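Local coordinates for protein oxalate biosynthetic component 1 (Burkholderia thailandensis, PDB 5IKY) that produces oxalate in quorum sensing-dependent oxalogenesis, a bifunctional enzyme that combines an alpha/beta-hydrolase-type serine hydrolase activity with an additional lyase activity, at residues Lys742-Leu747 with Ser838-Asp843; Val778-Leu783 with Lys930-Ser935; Pro784-Thr789 with His934-Ala939. One frame throughout, in Å; residues are numbered along the deposited sequence.

Contact 1 (Lys742-Leu747 with Ser838-Asp843); sequences KACGPL and SGRRDD
S838 turns OG anti to its backbone N (chi1 172°), which sets the hydroxyl beside the backbone of G745, while R840 keeps CG beside its own N (chi1 -56°), which brings CG up to K742 O. G745 N donates to S838 OG at 2.9 Å along a bent path, 134° at the hydrogen. S838 OG also donates to R840 O at 2.6 Å, meeting a carbonyl lone pair in its plane, so one buried OG ties its own loop together and holds the facing one. Next to it, G839 N donates to A743 O at 2.9 Å. G839 brings only backbone to this meeting, and K742 CB rests 3.6 Å from G839 O. R840 CG lies 3.2 Å from K742 O; beyond it the chain bends at chi2 and chi3, and NH1 makes a weak hydrogen bond to the same K742 O, also at 3.2 Å. C744 SG settles alongside, 3.6 Å from R840 CB. The K742 chain runs on extended to a hydrogen bond from NZ to V847 O and a cation-pi contact with Y791. Two loops are joined here: one leads from helix 715-734 into strand 747-752, where L747 pairs with T836, and the other leads from strand 832-836 to helix 849-860; L874 of helix 870-879 packs on P746 and S838.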
loop_
_atom_site.group_PDB
_atom_site.type_symbol
_atom_site.label_atom_id
_atom_site.label_comp_id
_atom_site.label_asym_id
_atom_site.label_seq_id
_atom_site.Cartn_x
_atom_site.Cartn_y
_atom_site.Cartn_z
ATOM N N LYS A 742 30.771 -22.754 18.578
ATOM C CA LYS A 742 30.645 -21.471 19.257
ATOM C C LYS A 742 31.201 -21.539 20.674
ATOM O O LYS A 742 31.369 -22.622 21.234
ATOM C CB LYS A 742 29.185 -21.018 19.275
ATOM C CG LYS A 742 28.525 -21.032 17.902
ATOM C CD LYS A 742 27.307 -20.122 17.857
ATOM C CE LYS A 742 26.756 -20.008 16.446
ATOM N NZ LYS A 742 25.376 -19.445 16.421
ATOM N N ALA A 743 31.491 -20.375 21.246
ATOM C CA ALA A 743 32.124 -20.303 22.556
ATOM C C ALA A 743 31.144 -19.826 23.622
ATOM O O ALA A 743 30.212 -19.078 23.332
ATOM C CB ALA A 743 33.338 -19.391 22.501
ATOM N N CYS A 744 31.363 -20.265 24.856
ATOM C CA CYS A 744 30.513 -19.869 25.968
ATOM C C CYS A 744 30.841 -18.450 26.412
ATOM O O CYS A 744 31.966 -17.983 26.235
ATOM C CB CYS A 744 30.681 -20.830 27.141
ATOM S SG CYS A 744 30.676 -22.584 26.698
ATOM N N GLY A 745 29.854 -17.766 26.981
ATOM C CA GLY A 745 30.073 -16.453 27.558
ATOM C C GLY A 745 30.197 -15.330 26.545
ATOM O O GLY A 745 30.628 -15.548 25.412
ATOM N N PRO A 746 29.821 -14.113 26.957
ATOM C CA PRO A 746 29.870 -12.923 26.105
ATOM C C PRO A 746 31.286 -12.394 25.899
ATOM O O PRO A 746 32.172 -12.668 26.709
ATOM C CB PRO A 746 29.025 -11.909 26.879
ATOM C CG PRO A 746 29.181 -12.313 28.300
ATOM C CD PRO A 746 29.266 -13.814 28.289
ATOM N N LEU A 747 31.489 -11.645 24.819
ATOM C CA LEU A 747 32.758 -10.972 24.577
ATOM C C LEU A 747 32.599 -9.467 24.750
ATOM O O LEU A 747 31.531 -8.912 24.489
ATOM C CB LEU A 747 33.290 -11.284 23.177
ATOM C CG LEU A 747 33.759 -12.712 22.897
ATOM C CD1 LEU A 747 34.304 -12.818 21.483
ATOM C CD2 LEU A 747 34.805 -13.144 23.913
ATOM N N SER A 838 26.553 -14.652 24.165
ATOM C CA SER A 838 27.146 -15.961 24.388
ATOM C C SER A 838 26.717 -16.912 23.276
ATOM O O SER A 838 25.565 -16.887 22.838
ATOM C CB SER A 838 26.741 -16.517 25.755
ATOM O OG SER A 838 27.163 -17.861 25.903
ATOM N N GLY A 839 27.645 -17.744 22.815
ATOM C CA GLY A 839 27.366 -18.667 21.730
ATOM C C GLY A 839 26.885 -20.021 22.216
ATOM O O GLY A 839 26.319 -20.800 21.450
ATOM N N ARG A 840 27.117 -20.301 23.494
ATOM C CA ARG A 840 26.713 -21.569 24.093
ATOM C C ARG A 840 25.943 -21.328 25.387
ATOM O O ARG A 840 26.061 -20.266 25.998
ATOM C CB ARG A 840 27.934 -22.451 24.362
ATOM C CG ARG A 840 28.797 -22.722 23.138
ATOM C CD ARG A 840 28.298 -23.922 22.348
ATOM N NE ARG A 840 28.609 -25.185 23.013
ATOM C CZ ARG A 840 29.620 -25.980 22.672
ATOM N NH1 ARG A 840 30.423 -25.643 21.672
ATOM N NH2 ARG A 840 29.831 -27.111 23.332
ATOM N N ARG A 841 25.158 -22.316 25.805
ATOM C CA ARG A 841 24.395 -22.208 27.044
ATOM C C ARG A 841 24.945 -23.138 28.121
ATOM O O ARG A 841 25.978 -23.781 27.931
ATOM C CB ARG A 841 22.916 -22.508 26.798
ATOM C CG ARG A 841 22.156 -21.368 26.140
ATOM C CD ARG A 841 20.682 -21.702 25.978
ATOM N NE ARG A 841 19.930 -20.577 25.427
ATOM C CZ ARG A 841 18.636 -20.616 25.127
ATOM N NH1 ARG A 841 17.939 -21.729 25.321
ATOM N NH2 ARG A 841 18.038 -19.542 24.631
ATOM N N ASP A 842 24.242 -23.200 29.250
ATOM C CA ASP A 842 24.675 -24.000 30.392
ATOM C C ASP A 842 24.749 -25.486 30.055
ATOM O O ASP A 842 25.694 -26.172 30.443
ATOM C CB ASP A 842 23.733 -23.782 31.579
ATOM N N ASP A 843 23.749 -25.973 29.326
ATOM C CA ASP A 843 23.689 -27.382 28.948
ATOM C C ASP A 843 24.539 -27.682 27.714
ATOM O O ASP A 843 24.594 -28.821 27.250
ATOM C CB ASP A 843 22.238 -27.803 28.701
ATOM C CG ASP A 843 21.477 -26.806 27.847
ATOM O OD1 ASP A 843 22.125 -26.011 27.135
ATOM O OD2 ASP A 843 20.228 -26.819 27.887
#

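Contact 2 (Val778-Leu783 with Lys930-Ser935); sequences VDWVVL and KCFAHS
W780 and F932 lie face to face as an offset stack, the indole six-membered ring and the phenyl ring 4.1 Å apart between centroids and only 5° from parallel. W780 CE3 sits over the centre of the F932 ring, whereas F932 CZ meets the indole toward its rim. On the opposite indole face K930 CB makes a CH-pi contact, 3.7 Å from the centroid of the six-membered ring, so W780 is sandwiched by two side chains of one strand. V782 CG2 comes to the F932 ring at its edge, near the plane. Beyond the stack, F805 stacks on F932, and I1086 and F1089 of helix 1080-1090 pack on W780. The other side of the sheet carries V781 and C931, with V781 CB 4.2 Å from C931 SG. These are neighbouring parallel strands, 780-782 and 929-935, at the centre of the alpha/beta-hydrolase sheet; their short axes differ by 28° in direction. V781 bonds with both its backbone polar atoms: its N donates to K930 O at 2.9 Å and its O accepts F932 N at 2.8 Å. L783 N continues the pattern to F932 O at 3.1 Å. At the N-terminal end the K930 chain turns at chi3 (-65°), putting CE 3.2 Å from D779 O. K930 NZ and D779 OD1 stand 5.1 Å apart, not in contact, and the carboxylate instead takes the backbone N of R831 on OD2.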
loop_
_atom_site.group_PDB
_atom_site.type_symbol
_atom_site.label_atom_id
_atom_site.label_comp_id
_atom_site.label_asym_id
_atom_site.label_seq_id
_atom_site.Cartn_x
_atom_site.Cartn_y
_atom_site.Cartn_z
ATOM N N VAL A 778 34.290 4.553 28.777
ATOM C CA VAL A 778 33.615 4.538 27.484
ATOM C C VAL A 778 32.350 5.401 27.466
ATOM O O VAL A 778 31.579 5.411 28.426
ATOM C CB VAL A 778 33.269 3.084 27.085
ATOM C CG1 VAL A 778 32.186 3.047 26.036
ATOM C CG2 VAL A 778 34.516 2.364 26.592
ATOM N N ASP A 779 32.155 6.128 26.368
ATOM C CA ASP A 779 30.994 6.997 26.199
ATOM C C ASP A 779 29.705 6.218 25.921
ATOM O O ASP A 779 28.665 6.493 26.520
ATOM C CB ASP A 779 31.244 7.994 25.064
ATOM C CG ASP A 779 32.568 8.722 25.206
ATOM O OD1 ASP A 779 32.596 9.785 25.864
ATOM O OD2 ASP A 779 33.579 8.234 24.659
ATOM N N TRP A 780 29.775 5.252 25.009
ATOM C CA TRP A 780 28.588 4.502 24.603
ATOM C C TRP A 780 28.770 2.990 24.679
ATOM O O TRP A 780 29.770 2.447 24.210
ATOM C CB TRP A 780 28.182 4.878 23.178
ATOM C CG TRP A 780 27.649 6.266 23.037
ATOM C CD1 TRP A 780 28.375 7.413 22.891
ATOM C CD2 TRP A 780 26.271 6.657 23.017
ATOM N NE1 TRP A 780 27.533 8.494 22.786
ATOM C CE2 TRP A 780 26.237 8.057 22.860
ATOM C CE3 TRP A 780 25.062 5.960 23.118
ATOM C CZ2 TRP A 780 25.043 8.773 22.803
ATOM C CZ3 TRP A 780 23.878 6.672 23.061
ATOM C CH2 TRP A 780 23.878 8.064 22.904
ATOM N N VAL A 781 27.783 2.313 25.257
ATOM C CA VAL A 781 27.746 0.856 25.252
ATOM C C VAL A 781 26.839 0.365 24.129
ATOM O O VAL A 781 25.716 0.839 23.979
ATOM C CB VAL A 781 27.253 0.296 26.601
ATOM C CG1 VAL A 781 27.076 -1.213 26.524
ATOM C CG2 VAL A 781 28.220 0.670 27.715
ATOM N N VAL A 782 27.331 -0.576 23.330
ATOM C CA VAL A 782 26.528 -1.133 22.250
ATOM C C VAL A 782 26.064 -2.546 22.595
ATOM O O VAL A 782 26.873 -3.467 22.711
ATOM C CB VAL A 782 27.302 -1.160 20.920
ATOM C CG1 VAL A 782 26.453 -1.799 19.827
ATOM C CG2 VAL A 782 27.719 0.246 20.523
ATOM N N LEU A 783 24.755 -2.700 22.768
ATOM C CA LEU A 783 24.163 -3.994 23.083
ATOM C C LEU A 783 24.184 -4.909 21.862
ATOM O O LEU A 783 24.186 -4.431 20.728
ATOM C CB LEU A 783 22.730 -3.810 23.590
ATOM C CG LEU A 783 22.586 -3.039 24.902
ATOM C CD1 LEU A 783 21.121 -2.824 25.235
ATOM C CD2 LEU A 783 23.290 -3.772 26.032
ATOM N N LYS A 930 24.774 5.364 28.602
ATOM C CA LYS A 930 24.166 5.542 27.290
ATOM C C LYS A 930 24.374 4.306 26.423
ATOM O O LYS A 930 25.507 3.942 26.106
ATOM C CB LYS A 930 24.740 6.782 26.602
ATOM C CG LYS A 930 24.417 8.084 27.320
ATOM C CD LYS A 930 25.269 9.231 26.803
ATOM C CE LYS A 930 26.738 9.010 27.122
ATOM N NZ LYS A 930 27.582 10.166 26.710
ATOM N N CYS A 931 23.271 3.665 26.044
ATOM C CA CYS A 931 23.332 2.419 25.290
ATOM C C CYS A 931 22.682 2.524 23.915
ATOM O O CYS A 931 21.647 3.169 23.750
ATOM C CB CYS A 931 22.665 1.287 26.077
ATOM S SG CYS A 931 23.325 1.026 27.738
ATOM N N PHE A 932 23.305 1.884 22.930
ATOM C CA PHE A 932 22.719 1.748 21.603
ATOM C C PHE A 932 22.092 0.368 21.463
ATOM O O PHE A 932 22.640 -0.624 21.947
ATOM C CB PHE A 932 23.772 1.967 20.515
ATOM C CG PHE A 932 24.037 3.413 20.208
ATOM C CD1 PHE A 932 22.988 4.309 20.069
ATOM C CD2 PHE A 932 25.334 3.879 20.069
ATOM C CE1 PHE A 932 23.228 5.641 19.786
ATOM C CE2 PHE A 932 25.581 5.210 19.788
ATOM C CZ PHE A 932 24.528 6.093 19.647
ATOM N N ALA A 933 20.941 0.310 20.803
ATOM C CA ALA A 933 20.246 -0.955 20.602
ATOM C C ALA A 933 19.804 -1.118 19.156
ATOM O O ALA A 933 19.398 -0.154 18.506
ATOM C CB ALA A 933 19.047 -1.059 21.537
ATOM N N HIS A 934 19.892 -2.346 18.658
ATOM C CA HIS A 934 19.398 -2.676 17.328
ATOM C C HIS A 934 18.763 -4.060 17.323
ATOM O O HIS A 934 19.230 -4.965 18.018
ATOM C CB HIS A 934 20.525 -2.612 16.296
ATOM C CG HIS A 934 20.140 -3.155 14.954
ATOM N ND1 HIS A 934 19.186 -2.561 14.156
ATOM C CD2 HIS A 934 20.574 -4.244 14.275
ATOM C CE1 HIS A 934 19.051 -3.257 13.042
ATOM N NE2 HIS A 934 19.883 -4.283 13.089
ATOM N N SER A 935 17.698 -4.210 16.538
ATOM C CA SER A 935 16.994 -5.482 16.397
ATOM C C SER A 935 16.504 -6.007 17.747
ATOM O O SER A 935 15.640 -5.401 18.382
ATOM C CB SER A 935 17.893 -6.520 15.716
ATOM O OG SER A 935 17.194 -7.726 15.473
#

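Contact 3 (Pro784-Thr789 with His934-Ala939); sequences PSTPTT and HSSGIA
S935, whose CB lies 4.1 Å from S785 CB, has a backbone rare for a residue other than glycine, with positive phi (phi 57°, psi -114°). It sits in a type II' turn from H934 to G937, closed by G937 N donating to H934 O at 2.8 Å. H934 O is also met by S785 CB, at 3.6 Å. The polar link across the contact is between two hydroxyls: T786 OG1 and S936 OG are hydrogen-bonded at 2.7 Å, the direction of the bond being open. S936 OG reaches it from the crowded position between its backbone N and carbonyl carbon (chi1 54°). G937 CA also makes a C-H...O contact with P784 O at 3.6 Å. The 784-789 loop is braced within itself, T788 OG1 donating to S785 O from above the carbonyl plane at 3.1 Å. M801 of helix 792-813 packs on both S785 and H934. S935 OG is hydrogen-bonded to H1069 NE2, while H934 ND1 donates to F974 O. The facing loop follows a strand after which alpha/beta hydrolases commonly place oxyanion-hole residues, but the oxyanion hole of this enzyme is unusual. Strand, tight turn and helix 937-955 are consistent with the nucleophile elbow of that fold, S935 being the probable nucleophile and A-H-S-S-G a divergent form of G-X-S-X-G.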
loop_
_atom_site.group_PDB
_atom_site.type_symbol
_atom_site.label_atom_id
_atom_site.label_comp_id
_atom_site.label_asym_id
_atom_site.label_seq_id
_atom_site.Cartn_x
_atom_site.Cartn_y
_atom_site.Cartn_z
ATOM N N PRO A 784 24.207 -6.231 22.088
ATOM C CA PRO A 784 24.241 -7.171 20.963
ATOM C C PRO A 784 22.890 -7.317 20.269
ATOM O O PRO A 784 21.845 -7.184 20.907
ATOM C CB PRO A 784 24.651 -8.487 21.624
ATOM C CG PRO A 784 24.128 -8.376 23.011
ATOM C CD PRO A 784 24.278 -6.927 23.386
ATOM N N SER A 785 22.921 -7.581 18.967
ATOM C CA SER A 785 21.712 -7.916 18.231
ATOM C C SER A 785 21.584 -9.432 18.151
ATOM O O SER A 785 22.261 -10.156 18.879
ATOM C CB SER A 785 21.729 -7.296 16.832
ATOM O OG SER A 785 22.867 -7.715 16.100
ATOM N N THR A 786 20.721 -9.909 17.262
ATOM C CA THR A 786 20.464 -11.341 17.142
ATOM C C THR A 786 21.630 -12.158 16.553
ATOM O O THR A 786 21.979 -13.203 17.104
ATOM C CB THR A 786 19.196 -11.599 16.298
ATOM O OG1 THR A 786 18.078 -10.945 16.907
ATOM C CG2 THR A 786 18.911 -13.090 16.199
ATOM N N PRO A 787 22.241 -11.700 15.441
ATOM C CA PRO A 787 23.272 -12.576 14.870
ATOM C C PRO A 787 24.642 -12.463 15.541
ATOM O O PRO A 787 25.544 -13.231 15.204
ATOM C CB PRO A 787 23.353 -12.101 13.419
ATOM C CG PRO A 787 23.050 -10.652 13.506
ATOM C CD PRO A 787 22.017 -10.510 14.596
ATOM N N THR A 788 24.799 -11.525 16.470
ATOM C CA THR A 788 26.100 -11.285 17.086
ATOM C C THR A 788 26.370 -12.209 18.271
ATOM O O THR A 788 26.358 -11.775 19.424
ATOM C CB THR A 788 26.232 -9.824 17.555
ATOM O OG1 THR A 788 25.257 -9.557 18.571
ATOM C CG2 THR A 788 26.019 -8.871 16.388
ATOM N N THR A 789 26.621 -13.483 17.980
ATOM C CA THR A 789 26.945 -14.460 19.016
ATOM C C THR A 789 28.443 -14.762 19.041
ATOM O O THR A 789 29.186 -14.331 18.160
ATOM C CB THR A 789 26.163 -15.772 18.823
ATOM O OG1 THR A 789 26.241 -16.180 17.452
ATOM C CG2 THR A 789 24.702 -15.577 19.199
ATOM N N HIS A 934 19.892 -2.346 18.658
ATOM C CA HIS A 934 19.398 -2.676 17.328
ATOM C C HIS A 934 18.763 -4.060 17.323
ATOM O O HIS A 934 19.230 -4.965 18.018
ATOM C CB HIS A 934 20.525 -2.612 16.296
ATOM C CG HIS A 934 20.140 -3.155 14.954
ATOM N ND1 HIS A 934 19.186 -2.561 14.156
ATOM C CD2 HIS A 934 20.574 -4.244 14.275
ATOM C CE1 HIS A 934 19.051 -3.257 13.042
ATOM N NE2 HIS A 934 19.883 -4.283 13.089
ATOM N N SER A 935 17.698 -4.210 16.538
ATOM C CA SER A 935 16.994 -5.482 16.397
ATOM C C SER A 935 16.504 -6.007 17.747
ATOM O O SER A 935 15.640 -5.401 18.382
ATOM C CB SER A 935 17.893 -6.520 15.716
ATOM O OG SER A 935 17.194 -7.726 15.473
ATOM N N SER A 936 17.066 -7.130 18.183
ATOM C CA SER A 936 16.671 -7.746 19.445
ATOM C C SER A 936 17.346 -7.077 20.637
ATOM O O SER A 936 17.174 -7.507 21.776
ATOM C CB SER A 936 16.999 -9.241 19.433
ATOM O OG SER A 936 18.363 -9.458 19.109
ATOM N N GLY A 937 18.113 -6.025 20.365
ATOM C CA GLY A 937 18.834 -5.309 21.401
ATOM C C GLY A 937 17.925 -4.718 22.460
ATOM O O GLY A 937 18.258 -4.716 23.645
ATOM N N ILE A 938 16.769 -4.218 22.034
ATOM C CA ILE A 938 15.814 -3.625 22.961
ATOM C C ILE A 938 15.245 -4.687 23.907
ATOM O O ILE A 938 14.872 -4.386 25.043
ATOM C CB ILE A 938 14.664 -2.908 22.206
ATOM C CG1 ILE A 938 13.756 -2.159 23.185
ATOM C CG2 ILE A 938 13.865 -3.892 21.363
ATOM C CD1 ILE A 938 14.492 -1.168 24.056
ATOM N N ALA A 939 15.203 -5.932 23.443
ATOM C CA ALA A 939 14.719 -7.039 24.262
ATOM C C ALA A 939 15.735 -7.400 25.338
ATOM O O ALA A 939 15.383 -7.588 26.503
ATOM C CB ALA A 939 14.413 -8.249 23.396
#

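In the fold
All three contacts belong to the C-terminal alpha/beta-hydrolase part. Along the chain come 742-747, then the adjoining 778-783 and 784-789, then 838-843, and finally 930-935 and 934-939, which share H934 and S935. Contacts 2 and 3 have centres 11 Å apart: the paired strands 780-782 and 929-935 of contact 2 run on into the 784-789 loop and into the turn that starts helix 937-955, so the core of the sheet carries the probable nucleophile elbow. Contact 1 lies 15 Å from contact 3 between centres and 21 Å from contact 2, joining loops of strands 747-752 and 832-836. It touches contact 3 through T789, which packs on K742, S838 and G839.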